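Iron uptake protein A2 (Synechocystis sp., PDB 2VOZ) binds ferric iron, predominantly in the periplasm, and is probably a substrate-binding component of an ABC transporter that imports it into the cell. Local coordinates at residues 75-83 and 271-282; 183-194 and 335-345. All blocks are in the same frame, centred on the assembly; numbering follows the deposited sequence.

How the interactions relate
The two contacts lie far apart in a periplasmic binding protein, their centres about 38 Å and their nearest atoms about 19 Å from each other, so they fasten separate regions of the fold. Along the chain their segments alternate: 75-83, 183-194, 271-282, 335-345. Interaction 1 joins the loop and first residue of strand 82-86 to helix 275-285 and the residues before it, beside strands 35-40 and 261-268; interaction 2 pairs helix 183-195 with the C-terminal helix 333-342, against helix 168-181. F281 in interaction 1 is about 10 Å from H43, and W345 in interaction 2 about 9 Å from Y169, side chain to side chain, so each contact lies near one iron ligand without supplying one itself.

Interaction 1 (75-83 and 271-282); sequences GANSPGDIL and NAPNRDAAIAFL
D81 and N274 meet with their carboxylate and amide planes 61° apart. OD1 of D81 accepts from the backbone N of N274 at 2.8 Å, while its OD2 is shared by ND2 of N274, at 2.7 Å, and the backbone N-H of N37 on strand 35-40. Both N274 donors come on the syn side, somewhat out of the carboxylate plane. With CG beside its own backbone N (chi1 -73°), the acid reaches the N-cap residue, where a negative group probably suits the helix end. Without the carboxylate, as with an alanine here, both N274 donors and the N37 N-H would probably lose their acceptor, and the N274 amide could turn. P273, with no N-H to offer, lays CD 3.2 Å from OD1 of D81. ND2 of N271 donates to O of A76 at 2.7 Å, in the carbonyl plane and on a lone pair, but bent, the oxygen off the amide plane of N271. I82 supplies the apolar end, its CD1 3.7 Å from CB of the small A278 and also touching CD2 of L282. I82 and L282 both rest on A266 and V268 of strand 261-268, joining loop and helix 275-285 to the sheet of the periplasmic binding protein fold.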
# COMPACT_ATOMS: atom_id res chain seq x y z
N GLY B 75 9.96 28.64 9.70
CA GLY B 75 10.67 29.89 9.74
C GLY B 75 12.11 29.80 9.33
O GLY B 75 12.49 28.94 8.49
N ALA B 76 12.93 30.67 9.92
CA ALA B 76 14.29 30.87 9.43
C ALA B 76 15.22 29.68 9.64
O ALA B 76 16.25 29.58 8.99
CB ALA B 76 14.90 32.11 10.05
N ASN B 77 14.86 28.76 10.52
CA ASN B 77 15.68 27.57 10.73
C ASN B 77 15.01 26.26 10.29
O ASN B 77 15.20 25.18 10.90
CB ASN B 77 16.14 27.50 12.19
CG ASN B 77 14.99 27.29 13.14
OD1 ASN B 77 13.84 27.52 12.79
ND2 ASN B 77 15.30 26.79 14.34
N SER B 78 14.16 26.35 9.26
CA SER B 78 13.53 25.16 8.71
C SER B 78 14.62 24.17 8.28
O SER B 78 15.60 24.60 7.67
CB SER B 78 12.70 25.50 7.47
OG SER B 78 12.22 24.29 6.94
N PRO B 79 14.45 22.86 8.58
CA PRO B 79 15.45 21.91 8.13
C PRO B 79 15.21 21.43 6.69
O PRO B 79 15.91 20.54 6.24
CB PRO B 79 15.26 20.73 9.09
CG PRO B 79 13.85 20.74 9.43
CD PRO B 79 13.40 22.21 9.38
N GLY B 80 14.22 22.00 6.00
CA GLY B 80 13.95 21.54 4.63
C GLY B 80 15.14 21.85 3.76
O GLY B 80 15.71 22.95 3.86
N ASP B 81 15.53 20.89 2.92
CA ASP B 81 16.58 21.11 1.93
C ASP B 81 15.99 21.47 0.57
O ASP B 81 16.45 22.39 -0.10
CB ASP B 81 17.46 19.87 1.82
CG ASP B 81 18.38 19.71 3.03
OD1 ASP B 81 19.09 20.70 3.31
OD2 ASP B 81 18.37 18.64 3.71
N ILE B 82 14.99 20.69 0.16
CA ILE B 82 14.40 20.84 -1.16
C ILE B 82 12.89 20.83 -1.01
O ILE B 82 12.34 20.02 -0.25
CB ILE B 82 14.74 19.62 -2.07
CG1 ILE B 82 16.24 19.40 -2.30
CG2 ILE B 82 13.97 19.70 -3.43
CD1 ILE B 82 16.84 20.30 -3.28
N LEU B 83 12.21 21.71 -1.76
CA LEU B 83 10.78 21.56 -1.96
C LEU B 83 10.58 21.16 -3.41
O LEU B 83 11.03 21.85 -4.34
CB LEU B 83 10.05 22.87 -1.68
CG LEU B 83 8.56 22.94 -2.01
CD1 LEU B 83 7.77 21.97 -1.09
CD2 LEU B 83 8.07 24.40 -1.82
N ASN B 271 17.12 28.13 3.79
CA ASN B 271 18.19 27.94 4.78
C ASN B 271 18.57 26.48 4.87
O ASN B 271 18.82 25.94 5.96
CB ASN B 271 17.83 28.62 6.12
CG ASN B 271 18.03 30.17 6.08
OD1 ASN B 271 18.93 30.70 5.40
ND2 ASN B 271 17.20 30.87 6.81
N ALA B 272 18.60 25.82 3.71
CA ALA B 272 18.85 24.38 3.67
C ALA B 272 20.07 23.99 4.51
O ALA B 272 21.17 24.51 4.32
CB ALA B 272 19.06 23.90 2.23
N PRO B 273 19.88 23.07 5.46
CA PRO B 273 21.03 22.61 6.25
C PRO B 273 22.07 21.82 5.44
O PRO B 273 23.27 21.87 5.76
CB PRO B 273 20.39 21.70 7.31
CG PRO B 273 19.11 21.30 6.77
CD PRO B 273 18.63 22.48 5.93
N ASN B 274 21.61 21.11 4.41
CA ASN B 274 22.47 20.24 3.62
C ASN B 274 22.56 20.78 2.18
O ASN B 274 22.15 20.12 1.23
CB ASN B 274 21.89 18.80 3.57
CG ASN B 274 21.67 18.18 4.94
OD1 ASN B 274 22.61 17.71 5.58
ND2 ASN B 274 20.39 18.13 5.38
N ARG B 275 23.07 22.00 2.04
CA ARG B 275 22.98 22.72 0.78
C ARG B 275 23.68 22.01 -0.37
O ARG B 275 23.11 21.89 -1.47
CB ARG B 275 23.52 24.14 0.91
CG ARG B 275 23.30 24.98 -0.34
CD ARG B 275 23.94 26.34 -0.12
NE ARG B 275 23.58 27.25 -1.20
CZ ARG B 275 24.29 27.41 -2.31
NH1 ARG B 275 23.88 28.25 -3.25
NH2 ARG B 275 25.41 26.73 -2.48
N ASP B 276 24.92 21.58 -0.14
CA ASP B 276 25.65 20.88 -1.18
C ASP B 276 24.97 19.58 -1.61
O ASP B 276 24.90 19.27 -2.81
CB ASP B 276 27.08 20.64 -0.74
CG ASP B 276 27.88 21.92 -0.67
OD1 ASP B 276 27.75 22.79 -1.57
OD2 ASP B 276 28.63 22.07 0.31
N ALA B 277 24.46 18.82 -0.63
CA ALA B 277 23.74 17.58 -0.94
C ALA B 277 22.47 17.90 -1.71
O ALA B 277 22.05 17.14 -2.60
CB ALA B 277 23.45 16.79 0.32
N ALA B 278 21.83 19.02 -1.36
CA ALA B 278 20.57 19.43 -2.02
C ALA B 278 20.81 19.72 -3.51
O ALA B 278 20.09 19.25 -4.39
CB ALA B 278 19.95 20.68 -1.30
N ILE B 279 21.90 20.44 -3.77
CA ILE B 279 22.26 20.73 -5.15
C ILE B 279 22.61 19.43 -5.86
O ILE B 279 22.16 19.21 -6.99
CB ILE B 279 23.40 21.77 -5.22
CG1 ILE B 279 22.89 23.12 -4.66
CG2 ILE B 279 24.02 21.85 -6.66
CD1 ILE B 279 24.00 24.10 -4.44
N ALA B 280 23.34 18.56 -5.18
CA ALA B 280 23.71 17.26 -5.75
C ALA B 280 22.46 16.43 -6.10
O ALA B 280 22.42 15.72 -7.11
CB ALA B 280 24.61 16.49 -4.77
N PHE B 281 21.46 16.54 -5.25
CA PHE B 281 20.21 15.85 -5.46
C PHE B 281 19.53 16.40 -6.71
O PHE B 281 19.09 15.61 -7.55
CB PHE B 281 19.28 15.97 -4.26
CG PHE B 281 17.98 15.27 -4.47
CD1 PHE B 281 17.93 13.87 -4.41
CD2 PHE B 281 16.83 15.98 -4.76
CE1 PHE B 281 16.74 13.20 -4.59
CE2 PHE B 281 15.61 15.29 -4.96
CZ PHE B 281 15.59 13.91 -4.89
N LEU B 282 19.44 17.72 -6.87
CA LEU B 282 18.84 18.30 -8.10
C LEU B 282 19.59 17.83 -9.33
O LEU B 282 18.98 17.44 -10.33
CB LEU B 282 18.82 19.84 -8.07
CG LEU B 282 17.94 20.49 -6.98
CD1 LEU B 282 18.11 21.98 -7.15
CD2 LEU B 282 16.47 20.03 -7.11
O HOH W 1 18.22 26.19 8.35

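Interaction 2 (183-194 and 335-345); sequences EPETRRWLQGLV and DSARLMNEVGW
Helices 183-194 and 335-342 approach to 9.7 Å between their axes and cross at -44°. This helix-helix packing in the periplasmic binding protein fold ties the C-terminal helix 333-342 to helix 183-195. Leucines and valines suit the middle because their branched ends fill the space between the helices. L190 is central: CD1 of L190 lies 3.7 Å from CB of L339, its CB meets CG2 of V343, and its CD2 comes to the edge of the W345 ring, near the ring plane, 3.6 Å from CZ3. V343 puts CG1 beside its own backbone N (chi1 -56°), turned to the aliphatic parts of R187 and Q191, while its CG2 faces L190 and V194. The helix ends in a Schellman motif at G344, whose positive phi favours glycine, and the turn carries W345 against V194, whose CG2 touches CB of W345. SD of M340 sits over one face of that indole, offset toward the rim, and NE1 of W345 donates to the carbonyl O of R163. At the other end E183, extended from the helix, lays its CG against CD1 of L339 and presents its carboxylate to R338. The guanidinium answers end-on, with the two planes 32° apart. A water donates to both OE1 of E183 and OD1 of D335, bridging two like charges. R338 completes the grip with NH2 2.7 Å from OE1 of E183, on its syn lone pair, and NH1 2.7 Å from OE2 of E183, met on the syn side but well out of the carboxylate plane.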
# COMPACT_ATOMS: atom_id res chain seq x y z
N GLU B 183 -3.62 41.08 -21.44
CA GLU B 183 -4.86 40.90 -20.70
C GLU B 183 -6.15 41.12 -21.52
O GLU B 183 -7.06 40.28 -21.46
CB GLU B 183 -4.81 41.71 -19.38
CG GLU B 183 -6.09 41.64 -18.59
CD GLU B 183 -5.94 42.03 -17.13
OE1 GLU B 183 -4.90 41.74 -16.53
OE2 GLU B 183 -6.92 42.59 -16.58
N PRO B 184 -6.27 42.25 -22.26
CA PRO B 184 -7.51 42.47 -23.06
C PRO B 184 -7.86 41.30 -24.00
O PRO B 184 -9.02 40.84 -24.03
CB PRO B 184 -7.17 43.74 -23.86
CG PRO B 184 -6.28 44.55 -22.86
CD PRO B 184 -5.35 43.42 -22.34
N GLU B 185 -6.87 40.83 -24.77
CA GLU B 185 -7.08 39.66 -25.63
C GLU B 185 -7.43 38.40 -24.84
O GLU B 185 -8.34 37.65 -25.22
CB GLU B 185 -5.87 39.40 -26.53
CG GLU B 185 -5.75 40.41 -27.64
N THR B 186 -6.74 38.20 -23.72
CA THR B 186 -6.99 37.00 -22.96
C THR B 186 -8.40 37.04 -22.32
O THR B 186 -9.11 36.03 -22.25
CB THR B 186 -5.89 36.75 -21.92
OG1 THR B 186 -4.65 36.58 -22.63
CG2 THR B 186 -6.23 35.45 -21.13
N ARG B 187 -8.79 38.22 -21.84
CA ARG B 187 -10.12 38.40 -21.28
C ARG B 187 -11.19 38.05 -22.32
O ARG B 187 -12.16 37.36 -22.01
CB ARG B 187 -10.28 39.84 -20.80
CG ARG B 187 -11.58 40.06 -20.09
CD ARG B 187 -11.64 41.52 -19.61
NE ARG B 187 -13.01 41.84 -19.24
CZ ARG B 187 -13.96 42.16 -20.12
NH1 ARG B 187 -15.18 42.44 -19.70
NH2 ARG B 187 -13.67 42.23 -21.44
N ARG B 188 -10.99 38.49 -23.56
CA ARG B 188 -11.96 38.23 -24.61
C ARG B 188 -12.04 36.71 -24.89
O ARG B 188 -13.13 36.14 -25.05
CB ARG B 188 -11.57 39.02 -25.85
CG ARG B 188 -12.51 38.78 -27.02
CD ARG B 188 -12.60 40.04 -27.84
NE ARG B 188 -13.45 39.95 -29.04
CZ ARG B 188 -14.76 40.24 -29.09
NH1 ARG B 188 -15.47 40.59 -28.00
NH2 ARG B 188 -15.37 40.17 -30.27
N TRP B 189 -10.87 36.06 -24.91
CA TRP B 189 -10.80 34.60 -25.09
C TRP B 189 -11.54 33.90 -23.95
O TRP B 189 -12.36 33.02 -24.22
CB TRP B 189 -9.34 34.12 -25.15
CG TRP B 189 -9.24 32.61 -25.02
CD1 TRP B 189 -9.61 31.67 -25.94
CD2 TRP B 189 -8.68 31.89 -23.92
NE1 TRP B 189 -9.34 30.39 -25.47
CE2 TRP B 189 -8.76 30.50 -24.23
CE3 TRP B 189 -8.12 32.28 -22.69
CZ2 TRP B 189 -8.30 29.50 -23.35
CZ3 TRP B 189 -7.66 31.28 -21.82
CH2 TRP B 189 -7.74 29.90 -22.17
N LEU B 190 -11.27 34.29 -22.69
CA LEU B 190 -11.96 33.67 -21.54
C LEU B 190 -13.47 33.84 -21.65
O LEU B 190 -14.22 32.94 -21.35
CB LEU B 190 -11.49 34.25 -20.21
CG LEU B 190 -10.05 33.93 -19.79
CD1 LEU B 190 -9.59 34.86 -18.70
CD2 LEU B 190 -9.94 32.44 -19.40
N GLN B 191 -13.92 35.03 -22.02
CA GLN B 191 -15.34 35.27 -22.16
C GLN B 191 -15.98 34.29 -23.14
O GLN B 191 -17.02 33.70 -22.85
CB GLN B 191 -15.57 36.68 -22.70
CG GLN B 191 -15.32 37.73 -21.62
CD GLN B 191 -15.47 39.11 -22.19
OE1 GLN B 191 -14.97 39.40 -23.28
NE2 GLN B 191 -16.15 39.98 -21.47
N GLY B 192 -15.35 34.11 -24.31
CA GLY B 192 -15.85 33.16 -25.31
C GLY B 192 -15.81 31.71 -24.84
O GLY B 192 -16.76 30.95 -25.05
N LEU B 193 -14.71 31.33 -24.18
CA LEU B 193 -14.54 29.99 -23.61
C LEU B 193 -15.61 29.67 -22.58
O LEU B 193 -16.31 28.65 -22.68
CB LEU B 193 -13.16 29.89 -22.96
CG LEU B 193 -12.78 28.44 -22.64
CD1 LEU B 193 -12.44 27.58 -23.90
CD2 LEU B 193 -11.58 28.48 -21.72
N VAL B 194 -15.77 30.57 -21.60
CA VAL B 194 -16.78 30.38 -20.55
C VAL B 194 -18.18 30.34 -21.15
O VAL B 194 -19.00 29.49 -20.78
CB VAL B 194 -16.65 31.48 -19.47
CG1 VAL B 194 -17.83 31.43 -18.48
CG2 VAL B 194 -15.31 31.33 -18.77
N ASP B 335 -3.26 37.61 -12.00
CA ASP B 335 -3.99 38.16 -13.13
C ASP B 335 -4.99 37.12 -13.65
O ASP B 335 -6.12 37.46 -13.98
CB ASP B 335 -3.01 38.55 -14.24
CG ASP B 335 -1.75 39.34 -13.71
OD1 ASP B 335 -1.58 40.46 -14.22
OD2 ASP B 335 -0.92 38.87 -12.84
N SER B 336 -4.53 35.88 -13.74
CA SER B 336 -5.34 34.76 -14.24
C SER B 336 -6.55 34.52 -13.33
O SER B 336 -7.67 34.33 -13.80
CB SER B 336 -4.46 33.50 -14.29
OG SER B 336 -5.23 32.34 -14.50
N ALA B 337 -6.30 34.50 -12.02
CA ALA B 337 -7.39 34.24 -11.07
C ALA B 337 -8.41 35.37 -11.14
O ALA B 337 -9.62 35.15 -11.12
CB ALA B 337 -6.81 34.16 -9.66
N ARG B 338 -7.90 36.59 -11.22
CA ARG B 338 -8.79 37.75 -11.31
C ARG B 338 -9.66 37.71 -12.58
O ARG B 338 -10.87 37.93 -12.52
CB ARG B 338 -7.94 39.03 -11.25
CG ARG B 338 -8.73 40.33 -11.52
CD ARG B 338 -7.84 41.54 -11.16
NE ARG B 338 -6.61 41.58 -11.96
CZ ARG B 338 -6.52 41.79 -13.27
NH1 ARG B 338 -7.61 41.99 -14.02
NH2 ARG B 338 -5.29 41.82 -13.83
N LEU B 339 -9.04 37.47 -13.72
CA LEU B 339 -9.76 37.50 -14.98
C LEU B 339 -10.70 36.31 -15.10
O LEU B 339 -11.82 36.45 -15.56
CB LEU B 339 -8.77 37.45 -16.14
CG LEU B 339 -8.04 38.70 -16.58
CD1 LEU B 339 -7.30 38.33 -17.88
CD2 LEU B 339 -8.99 39.87 -16.85
N MET B 340 -10.26 35.14 -14.64
CA MET B 340 -11.18 34.01 -14.70
C MET B 340 -12.41 34.25 -13.84
O MET B 340 -13.49 33.92 -14.25
CB MET B 340 -10.50 32.69 -14.33
CG MET B 340 -9.54 32.27 -15.43
SD MET B 340 -8.80 30.65 -15.06
CE MET B 340 -7.93 30.99 -13.56
N ASN B 341 -12.23 34.84 -12.67
CA ASN B 341 -13.38 35.12 -11.83
C ASN B 341 -14.24 36.26 -12.39
O ASN B 341 -15.47 36.16 -12.38
CB ASN B 341 -12.93 35.35 -10.39
CG ASN B 341 -12.67 34.01 -9.69
OD1 ASN B 341 -13.60 33.38 -9.19
ND2 ASN B 341 -11.42 33.54 -9.72
N GLU B 342 -13.60 37.29 -12.93
CA GLU B 342 -14.34 38.40 -13.53
C GLU B 342 -15.32 37.89 -14.61
O GLU B 342 -16.48 38.33 -14.66
CB GLU B 342 -13.37 39.41 -14.14
CG GLU B 342 -14.07 40.55 -14.88
CD GLU B 342 -14.55 41.66 -13.96
OE1 GLU B 342 -14.26 41.59 -12.74
OE2 GLU B 342 -15.22 42.61 -14.45
N VAL B 343 -14.85 36.97 -15.45
CA VAL B 343 -15.65 36.50 -16.57
C VAL B 343 -16.64 35.39 -16.19
O VAL B 343 -17.38 34.90 -17.05
CB VAL B 343 -14.78 36.07 -17.77
CG1 VAL B 343 -13.82 37.25 -18.26
CG2 VAL B 343 -14.01 34.74 -17.48
N GLY B 344 -16.61 34.93 -14.94
CA GLY B 344 -17.53 33.91 -14.47
C GLY B 344 -17.18 32.45 -14.71
O GLY B 344 -18.08 31.61 -14.76
N TRP B 345 -15.89 32.15 -14.81
CA TRP B 345 -15.43 30.77 -14.78
C TRP B 345 -15.46 30.34 -13.32
O TRP B 345 -14.62 30.79 -12.50
CB TRP B 345 -14.01 30.71 -15.37
CG TRP B 345 -13.40 29.35 -15.55
CD1 TRP B 345 -13.67 28.19 -14.85
CD2 TRP B 345 -12.31 29.04 -16.43
NE1 TRP B 345 -12.83 27.19 -15.28
CE2 TRP B 345 -11.98 27.69 -16.24
CE3 TRP B 345 -11.57 29.80 -17.36
CZ2 TRP B 345 -10.96 27.04 -16.96
CZ3 TRP B 345 -10.59 29.19 -18.09
CH2 TRP B 345 -10.26 27.81 -17.88
O HOH W 2 -2.35 40.81 -16.79